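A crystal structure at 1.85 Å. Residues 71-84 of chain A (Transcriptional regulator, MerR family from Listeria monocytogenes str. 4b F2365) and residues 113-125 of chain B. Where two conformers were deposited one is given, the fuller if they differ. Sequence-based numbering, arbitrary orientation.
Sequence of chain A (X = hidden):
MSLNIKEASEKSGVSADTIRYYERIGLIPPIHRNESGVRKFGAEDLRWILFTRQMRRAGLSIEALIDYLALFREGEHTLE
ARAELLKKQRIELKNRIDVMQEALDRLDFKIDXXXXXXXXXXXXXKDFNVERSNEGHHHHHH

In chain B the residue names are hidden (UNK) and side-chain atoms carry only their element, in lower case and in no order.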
ATOM      1  N   LEU A  71       7.166  24.028  -8.276  1.00 27.52           N
ATOM      2  CA  LEU A  71       8.101  24.786  -7.415  1.00 28.60           C
ATOM      3  C   LEU A  71       9.543  24.736  -7.915  1.00 29.46           C
ATOM      4  O   LEU A  71      10.210  25.797  -8.074  1.00 30.43           O
ATOM      5  CB  LEU A  71       8.020  24.305  -5.962  1.00 26.45           C
ATOM      6  CG  LEU A  71       6.711  24.586  -5.210  1.00 26.79           C
ATOM      7  CD1 LEU A  71       6.595  23.762  -3.936  1.00 24.52           C
ATOM      8  CD2 LEU A  71       6.534  26.094  -4.860  1.00 26.65           C
ATOM      9  N   PHE A  72      10.019  23.515  -8.175  1.00 29.34           N
ATOM     10  CA  PHE A  72      11.336  23.291  -8.758  1.00 31.77           C
ATOM     11  C   PHE A  72      11.575  24.138 -10.016  1.00 32.37           C
ATOM     12  O   PHE A  72      12.627  24.800 -10.148  1.00 32.06           O
ATOM     13  CB  PHE A  72      11.547  21.786  -9.028  1.00 31.95           C
ATOM     14  CG  PHE A  72      12.782  21.480  -9.849  1.00 34.75           C
ATOM     15  CD1 PHE A  72      14.035  21.471  -9.252  1.00 34.45           C
ATOM     16  CD2 PHE A  72      12.683  21.219 -11.211  1.00 36.64           C
ATOM     17  CE1 PHE A  72      15.181  21.203 -10.003  1.00 37.96           C
ATOM     18  CE2 PHE A  72      13.819  20.931 -11.974  1.00 38.67           C
ATOM     19  CZ  PHE A  72      15.069  20.919 -11.359  1.00 36.89           C
ATOM     20  N   ARG A  73      10.602  24.172 -10.915  1.00 33.47           N
ATOM     21  CA  ARG A  73      10.766  24.926 -12.153  1.00 35.55           C
ATOM     22  C   ARG A  73      10.790  26.444 -11.927  1.00 36.01           C
ATOM     23  O   ARG A  73      11.469  27.178 -12.657  1.00 36.06           O
ATOM     24  CB  ARG A  73       9.751  24.479 -13.217  1.00 35.75           C
ATOM     25  CG  ARG A  73      10.118  23.064 -13.760  1.00 37.66           C
ATOM     26  CD  ARG A  73       9.410  22.691 -15.057  1.00 41.75           C
ATOM     27  NE  ARG A  73       9.667  23.663 -16.119  1.00 45.91           N
ATOM     28  CZ  ARG A  73       8.773  24.040 -17.028  1.00 47.20           C
ATOM     29  NH1 ARG A  73       7.555  23.512 -17.036  1.00 49.86           N
ATOM     30  NH2 ARG A  73       9.096  24.950 -17.942  1.00 48.95           N
ATOM     31  N   GLU A  74      10.079  26.898 -10.905  1.00 36.11           N
ATOM     32  CA  GLU A  74      10.028  28.324 -10.536  1.00 37.76           C
ATOM     33  C   GLU A  74      11.365  28.887 -10.039  1.00 37.25           C
ATOM     34  O   GLU A  74      11.623  30.096 -10.152  1.00 38.52           O
ATOM     35  CB  GLU A  74       8.986  28.523  -9.449  1.00 37.64           C
ATOM     36  CG  GLU A  74       8.364  29.867  -9.457  1.00 43.12           C
ATOM     37  CD  GLU A  74       7.283  29.955 -10.499  1.00 47.27           C
ATOM     38  OE1 GLU A  74       6.270  29.245 -10.331  1.00 48.74           O
ATOM     39  OE2 GLU A  74       7.463  30.707 -11.479  1.00 47.84           O
ATOM     40  N   GLY A  75      12.192  28.034  -9.454  1.00 35.78           N
ATOM     41  CA  GLY A  75      13.528  28.449  -9.073  1.00 34.88           C
ATOM     42  C   GLY A  75      13.898  28.421  -7.602  1.00 33.35           C
ATOM     43  O   GLY A  75      13.160  27.945  -6.726  1.00 30.41           O
ATOM     44  N   GLU A  76      15.060  28.997  -7.340  1.00 31.98           N
ATOM     45  CA  GLU A  76      15.747  28.893  -6.076  1.00 31.52           C
ATOM     46  C   GLU A  76      14.903  29.413  -4.900  1.00 29.90           C
ATOM     47  O   GLU A  76      15.026  28.948  -3.778  1.00 30.05           O
ATOM     48  CB  GLU A  76      16.992  29.757  -6.243  1.00 33.19           C
ATOM     49  CG  GLU A  76      18.086  29.542  -5.312  1.00 34.81           C
ATOM     50  CD  GLU A  76      19.178  30.548  -5.602  1.00 36.15           C
ATOM     51  OE1 GLU A  76      19.151  31.646  -4.985  1.00 38.41           O
ATOM     52  OE2 GLU A  76      20.019  30.257  -6.473  1.00 37.32           O
ATOM     53  N   HIS A  77      14.064  30.405  -5.154  1.00 29.11           N
ATOM     54  CA  HIS A  77      13.275  31.032  -4.099  1.00 29.04           C
ATOM     55  C   HIS A  77      12.209  30.099  -3.489  1.00 27.91           C
ATOM     56  O   HIS A  77      11.546  30.477  -2.556  1.00 28.74           O
ATOM     57  CB  HIS A  77      12.587  32.300  -4.620  1.00 29.29           C
ATOM     58  CG  HIS A  77      11.603  32.057  -5.730  1.00 29.43           C
ATOM     59  ND1 HIS A  77      10.241  32.100  -5.539  1.00 33.21           N
ATOM     60  CD2 HIS A  77      11.790  31.767  -7.040  1.00 29.80           C
ATOM     61  CE1 HIS A  77       9.627  31.867  -6.688  1.00 31.27           C
ATOM     62  NE2 HIS A  77      10.547  31.646  -7.608  1.00 33.91           N
ATOM     63  N   THR A  78      12.072  28.899  -4.037  1.00 28.34           N
ATOM     64  CA  THR A  78      10.998  27.980  -3.597  1.00 27.67           C
ATOM     65  C   THR A  78      11.579  26.824  -2.783  1.00 27.68           C
ATOM     66  O   THR A  78      10.846  25.896  -2.403  1.00 27.13           O
ATOM     67  CB  THR A  78      10.209  27.385  -4.767  1.00 28.14           C
ATOM     68  OG1 THR A  78      11.069  26.544  -5.560  1.00 28.82           O
ATOM     69  CG2 THR A  78       9.498  28.485  -5.639  1.00 25.44           C
ATOM     70  N   LEU A  79      12.881  26.874  -2.510  1.00 26.76           N
ATOM     71  CA  LEU A  79      13.555  25.781  -1.806  1.00 27.70           C
ATOM     72  C   LEU A  79      12.902  25.400  -0.466  1.00 28.43           C
ATOM     73  O   LEU A  79      12.656  24.223  -0.206  1.00 28.46           O
ATOM     74  CB  LEU A  79      15.024  26.116  -1.607  1.00 26.64           C
ATOM     75  CG  LEU A  79      15.925  25.944  -2.814  1.00 25.32           C
ATOM     76  CD1 LEU A  79      17.233  26.711  -2.598  1.00 29.16           C
ATOM     77  CD2 LEU A  79      16.228  24.466  -3.158  1.00 24.34           C
ATOM     78  N   GLU A  80      12.597  26.386   0.382  1.00 29.67           N
ATOM     79  CA  GLU A  80      11.959  26.082   1.666  1.00 30.37           C
ATOM     80  C   GLU A  80      10.569  25.444   1.476  1.00 30.19           C
ATOM     81  O   GLU A  80      10.238  24.440   2.148  1.00 30.16           O
ATOM     82  CB  GLU A  80      11.841  27.329   2.557  1.00 31.16           C
ATOM     83  CG  GLU A  80      11.403  26.961   3.967  1.00 37.28           C
ATOM     84  CD  GLU A  80      11.386  28.145   4.919  1.00 43.23           C
ATOM     85  OE1 GLU A  80      10.281  28.521   5.362  1.00 46.22           O
ATOM     86  OE2 GLU A  80      12.476  28.703   5.210  1.00 47.19           O
ATOM     87  N   ALA A  81       9.773  25.998   0.555  1.00 28.99           N
ATOM     88  CA  ALA A  81       8.430  25.457   0.252  1.00 27.41           C
ATOM     89  C   ALA A  81       8.503  24.015  -0.258  1.00 27.08           C
ATOM     90  O   ALA A  81       7.651  23.166   0.083  1.00 25.56           O
ATOM     91  CB  ALA A  81       7.700  26.325  -0.743  1.00 27.46           C
ATOM     92  N   ARG A  82       9.505  23.738  -1.078  1.00 24.92           N
ATOM     93  CA  ARG A  82       9.719  22.362  -1.498  1.00 26.23           C
ATOM     94  C   ARG A  82      10.057  21.394  -0.328  1.00 25.76           C
ATOM     95  O   ARG A  82       9.581  20.262  -0.337  1.00 26.89           O
ATOM     96  CB  ARG A  82      10.766  22.296  -2.596  1.00 25.02           C
ATOM     97  CG  ARG A  82      10.223  22.522  -3.961  1.00 25.35           C
ATOM     98  CD  ARG A  82      11.361  22.439  -4.997  1.00 26.06           C
ATOM     99  NE  ARG A  82      12.044  23.747  -5.148  1.00 27.23           N
ATOM    100  CZ  ARG A  82      13.276  23.901  -5.637  1.00 29.85           C
ATOM    101  NH1 ARG A  82      14.005  22.855  -6.022  1.00 29.14           N
ATOM    102  NH2 ARG A  82      13.785  25.115  -5.766  1.00 30.55           N
ATOM    103  N   ALA A  83      10.876  21.817   0.643  1.00 25.28           N
ATOM    104  CA  ALA A  83      11.210  20.965   1.783  1.00 26.73           C
ATOM    105  C   ALA A  83       9.960  20.733   2.632  1.00 26.38           C
ATOM    106  O   ALA A  83       9.736  19.601   3.092  1.00 25.90           O
ATOM    107  CB  ALA A  83      12.336  21.523   2.652  1.00 26.43           C
ATOM    108  N   GLU A  84       9.158  21.777   2.816  1.00 25.94           N
ATOM    109  CA  GLU A  84       7.899  21.641   3.581  1.00 28.06           C
ATOM    110  C   GLU A  84       6.927  20.652   2.920  1.00 27.62           C
ATOM    111  O   GLU A  84       6.205  19.882   3.623  1.00 27.07           O
ATOM    112  CB  GLU A  84       7.201  22.982   3.719  1.00 28.20           C
ATOM    113  CG  GLU A  84       7.905  23.948   4.669  1.00 33.75           C
ATOM    114  CD  GLU A  84       7.912  23.450   6.102  1.00 40.27           C
ATOM    115  OE1 GLU A  84       6.860  22.918   6.556  1.00 41.60           O
ATOM    116  OE2 GLU A  84       8.972  23.587   6.768  1.00 43.89           O
TER
ATOM    117  N   UNK B 113      18.837  16.538   2.436  1.00 30.71           N
ATOM    118  CA  UNK B 113      19.568  17.349   1.453  0.50 31.03           C
ATOM    119  C   UNK B 113      19.096  18.805   1.439  1.00 30.20           C
ATOM    120  O   UNK B 113      19.919  19.724   1.439  1.00 30.43           O
ATOM    121  c   UNK B 113      20.497  17.330  -0.886  0.50 32.34           C
ATOM    122  c   UNK B 113      19.488  16.740   0.054  0.50 31.02           C
ATOM    123  o   UNK B 113      21.634  17.618  -0.494  0.50 33.98           O
ATOM    124  n   UNK B 113      20.096  17.521  -2.138  0.50 31.10           N
ATOM    125  N   UNK B 114      17.772  19.016   1.444  1.00 30.05           N
ATOM    126  CA  UNK B 114      17.223  20.369   1.564  1.00 29.29           C
ATOM    127  C   UNK B 114      17.663  21.010   2.879  1.00 29.56           C
ATOM    128  O   UNK B 114      18.157  22.161   2.901  1.00 28.65           O
ATOM    129  c   UNK B 114      15.101  19.241  -0.726  1.00 27.79           C
ATOM    130  c   UNK B 114      14.671  21.593  -0.549  1.00 31.04           C
ATOM    131  c   UNK B 114      14.214  21.602  -1.874  1.00 31.16           C
ATOM    132  c   UNK B 114      14.187  20.415  -2.592  1.00 28.28           C
ATOM    133  c   UNK B 114      15.135  20.411   0.040  1.00 30.76           C
ATOM    134  c   UNK B 114      14.640  19.248  -2.028  1.00 31.65           C
ATOM    135  c   UNK B 114      15.668  20.397   1.458  1.00 30.21           C
ATOM    136  o   UNK B 114      13.753  20.390  -3.883  1.00 30.33           O
ATOM    137  N   UNK B 115      17.500  20.286   3.982  1.00 29.24           N
ATOM    138  CA  UNK B 115      17.721  20.881   5.300  1.00 31.40           C
ATOM    139  C   UNK B 115      19.189  21.221   5.548  1.00 31.15           C
ATOM    140  O   UNK B 115      19.502  22.308   6.078  1.00 32.35           O
ATOM    141  c   UNK B 115      17.229  19.943   6.404  1.00 31.79           C
ATOM    142  c   UNK B 115      15.741  19.977   6.570  1.00 34.51           C
ATOM    143  o   UNK B 115      15.074  20.945   6.121  1.00 37.75           O
ATOM    144  o   UNK B 115      15.230  19.015   7.152  1.00 37.46           O
ATOM    145  N   UNK B 116      20.068  20.299   5.160  1.00 30.62           N
ATOM    146  CA  UNK B 116      21.499  20.386   5.500  1.00 31.59           C
ATOM    147  C   UNK B 116      22.269  21.208   4.451  1.00 30.86           C
ATOM    148  O   UNK B 116      23.153  21.986   4.785  1.00 31.01           O
ATOM    149  o   UNK B 116      21.455  18.207   6.622  1.00 34.45           O
ATOM    150  c   UNK B 116      23.629  19.122   6.114  1.00 32.83           C
ATOM    151  c   UNK B 116      22.170  18.985   5.647  1.00 30.78           C
ATOM    152  N   UNK B 117      21.951  20.996   3.188  1.00 30.12           N
ATOM    153  CA  UNK B 117      22.733  21.557   2.091  1.00 30.95           C
ATOM    154  C   UNK B 117      22.040  22.656   1.282  1.00 30.76           C
ATOM    155  O   UNK B 117      22.565  23.765   1.139  1.00 31.84           O
ATOM    156  c   UNK B 117      23.188  20.423   1.159  1.00 31.27           C
ATOM    157  c   UNK B 117      25.090  19.544   2.684  1.00 33.50           C
ATOM    158  n   UNK B 117      25.514  18.280   3.022  1.00 36.84           N
ATOM    159  n   UNK B 117      23.848  18.043   1.691  1.00 36.03           N
ATOM    160  c   UNK B 117      24.044  19.402   1.837  1.00 32.90           C
ATOM    161  c   UNK B 117      24.755  17.393   2.400  1.00 36.15           C
ATOM    162  N   UNK B 118      20.868  22.360   0.736  1.00 30.59           N
ATOM    163  CA  UNK B 118      20.269  23.231  -0.278  1.00 29.69           C
ATOM    164  C   UNK B 118      19.754  24.558   0.269  1.00 29.87           C
ATOM    165  O   UNK B 118      20.001  25.630  -0.301  1.00 27.73           O
ATOM    166  c   UNK B 118      19.644  21.214  -1.719  1.00 30.81           C
ATOM    167  c   UNK B 118      21.001  21.437  -2.428  1.00 31.78           C
ATOM    168  c   UNK B 118      18.591  20.697  -2.662  1.00 32.04           C
ATOM    169  c   UNK B 118      19.159  22.494  -1.032  1.00 30.52           C
ATOM    170  N   UNK B 119      19.029  24.481   1.368  1.00 28.84           N
ATOM    171  CA  UNK B 119      18.454  25.682   1.960  1.00 29.60           C
ATOM    172  C   UNK B 119      19.555  26.599   2.509  1.00 29.30           C
ATOM    173  O   UNK B 119      19.533  27.808   2.194  1.00 30.26           O
ATOM    174  c   UNK B 119      16.122  24.750   2.259  1.00 28.55           C
ATOM    175  c   UNK B 119      15.039  24.249   3.205  1.00 29.38           C
ATOM    176  c   UNK B 119      17.339  25.318   2.997  1.00 28.88           C
ATOM    177  c   UNK B 119      16.915  26.546   3.848  1.00 29.35           C
ATOM    178  N   UNK B 120      20.533  26.049   3.285  1.00 29.18           N
ATOM    179  CA  UNK B 120      21.589  26.995   3.755  1.00 29.21           C
ATOM    180  C   UNK B 120      22.375  27.646   2.591  1.00 30.01           C
ATOM    181  O   UNK B 120      22.629  28.845   2.624  1.00 30.01           O
ATOM    182  c   UNK B 120      21.442  25.076   5.237  1.00 28.73           C
ATOM    183  c   UNK B 120      20.631  24.747   3.983  1.00 28.96           C
ATOM    184  c   UNK B 120      22.483  26.127   4.627  1.00 28.89           C
ATOM    185  N   UNK B 121      22.692  26.878   1.559  1.00 30.34           N
ATOM    186  CA  UNK B 121      23.419  27.431   0.399  1.00 30.89           C
ATOM    187  C   UNK B 121      22.547  28.275  -0.532  1.00 30.85           C
ATOM    188  O   UNK B 121      23.058  29.042  -1.359  1.00 30.63           O
ATOM    189  c   UNK B 121      24.089  26.311  -0.368  1.00 30.26           C
ATOM    190  N   UNK B 122      21.225  28.113  -0.424  1.00 30.64           N
ATOM    191  CA  UNK B 122      20.299  28.691  -1.396  1.00 31.03           C
ATOM    192  C   UNK B 122      20.745  28.300  -2.802  1.00 31.47           C
ATOM    193  O   UNK B 122      21.000  29.177  -3.667  1.00 31.26           O
ATOM    194  c   UNK B 122      19.559  30.606   0.080  1.00 29.97           C
ATOM    195  o   UNK B 122      17.335  31.075  -0.628  1.00 31.73           O
ATOM    196  c   UNK B 122      20.196  30.216  -1.235  1.00 30.62           C
ATOM    197  n   UNK B 122      17.607  29.340   0.800  1.00 26.36           N
ATOM    198  c   UNK B 122      18.067  30.369   0.061  1.00 30.93           C
ATOM    199  N   UNK B 123      20.890  26.984  -3.010  1.00 31.34           N
ATOM    200  CA  UNK B 123      21.277  26.414  -4.298  1.00 32.78           C
ATOM    201  C   UNK B 123      20.450  25.174  -4.603  1.00 33.98           C
ATOM    202  O   UNK B 123      20.061  24.467  -3.680  1.00 33.24           O
ATOM    203  c   UNK B 123      23.740  27.223  -4.107  1.00 33.39           C
ATOM    204  c   UNK B 123      23.878  28.169  -5.316  1.00 35.93           C
ATOM    205  c   UNK B 123      22.767  26.035  -4.315  1.00 33.00           C
ATOM    206  o   UNK B 123      23.371  27.852  -6.411  1.00 38.21           O
ATOM    207  o   UNK B 123      24.508  29.257  -5.174  1.00 31.58           O
ATOM    208  N   UNK B 124      20.197  24.931  -5.893  1.00 35.26           N
ATOM    209  CA  UNK B 124      19.586  23.676  -6.379  1.00 37.02           C
ATOM    210  C   UNK B 124      20.603  22.528  -6.255  1.00 38.43           C
ATOM    211  O   UNK B 124      21.812  22.778  -6.140  1.00 38.79           O
ATOM    212  o   UNK B 124      16.025  25.636  -7.043  1.00 36.34           O
ATOM    213  c   UNK B 124      19.125  23.809  -7.841  1.00 36.96           C
ATOM    214  c   UNK B 124      16.740  24.652  -7.300  1.00 36.97           C
ATOM    215  c   UNK B 124      18.015  24.862  -8.133  1.00 37.44           C
ATOM    216  o   UNK B 124      16.468  23.512  -6.875  1.00 38.13           O
ATOM    217  N   UNK B 125      20.146  21.281  -6.247  1.00 40.24           N
ATOM    218  CA  UNK B 125      21.098  20.171  -6.048  1.00 42.15           C
ATOM    219  C   UNK B 125      22.214  20.160  -7.107  1.00 43.15           C
ATOM    220  O   UNK B 125      23.378  19.930  -6.768  1.00 43.21           O
ATOM    221  c   UNK B 125      20.683  16.203  -5.830  1.00 44.35           C
ATOM    222  c   UNK B 125      21.360  17.600  -5.691  1.00 43.42           C
ATOM    223  c   UNK B 125      20.416  18.794  -5.985  1.00 42.53           C
ATOM    224  c   UNK B 125      22.034  17.742  -4.326  1.00 44.47           C
TER
HETATM  225  O   HOH W   1      14.957  30.185  -1.126  1.00 32.76           O
HETATM  226  O   HOH W   2      17.295  32.269  -3.202  1.00 43.30           O

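Position 113 of chain B carries two carbons, the second bearing one oxygen and one nitrogen, and stays clear of chain A; this amide is Asn B113. At 114 one carbon leads to a six-carbon ring bearing an oxygen. The ring packs against a methyl of Leu A79, and its first carbon lies near the CB of Ala A83; the residue is Tyr B114. Its CB is 3.7 Å from Ala A83 CB, and its CE2 is 3.7 Å from Leu A79 CD2.

Position 115 has two carbons, the second with two oxygens, a short carboxylate that barely reaches Ala A83: Asp B115. Position 116, one carbon holding an oxygen and a carbon, is Thr B116, and 117, with a five-membered ring of three carbons and two nitrogens, is His B117; neither meets chain A. His B117 ND1 instead donates to Asn B113 OD1 (3.1 Å).

Position 118 has four carbons forked at the second; its CA-to-CB bond points toward chain A and CB lies near a methyl of Leu A79: Leu B118. Position 119 also has four, but forked at the first, with one arm two carbons long that reaches Leu A79, Glu A80 and Ala A83; this is Ile B119, whose CD1 lies 3.9 Å from Ala A83 CB. At 120, three carbons close a ring onto the backbone N, clear of chain A; this is Pro B120, where the helix kinks because that N has no hydrogen to give to the preceding turn. A lone carbon makes 121 Ala B121.

At 122, three carbons end in one oxygen and one nitrogen, close to Leu A79: Gln B122. Its NE2 bonds back to Ile B119 O (2.8 Å), while its OE1 accepts from two waters that also donate to Glu A76. Position 123 has three carbons, the third carrying two oxygens, near the like-charged Glu A76; it is Glu B123, whose OE1 is 4.1 Å from Glu A76 OE2. The same composition recurs at 124, but here the carboxylate meets the guanidinium of Arg A82: Glu B124. Position 125 has four carbons forked at the second, out of contact: Leu B125.

The two helices run nearly antiparallel, 9.9 Å apart at closest approach, with Leu A79 and Ala A83 packed against Tyr B114 and Ile B119. Beside this apolar patch, Arg A82 forms a two-pronged salt bridge, NH1 to Glu B124 OE2 at 2.7 Å and NH2 to Glu B124 OE1 at 2.6 Å, both nearly straight. Arg A82 NE donates to Thr A78 OG1 (3.0 Å), helping to hold the guanidinium, while Tyr B114 CE2 lies over one of its faces.

Chain B, residues 113-125: NYDTHLIPAQEEL
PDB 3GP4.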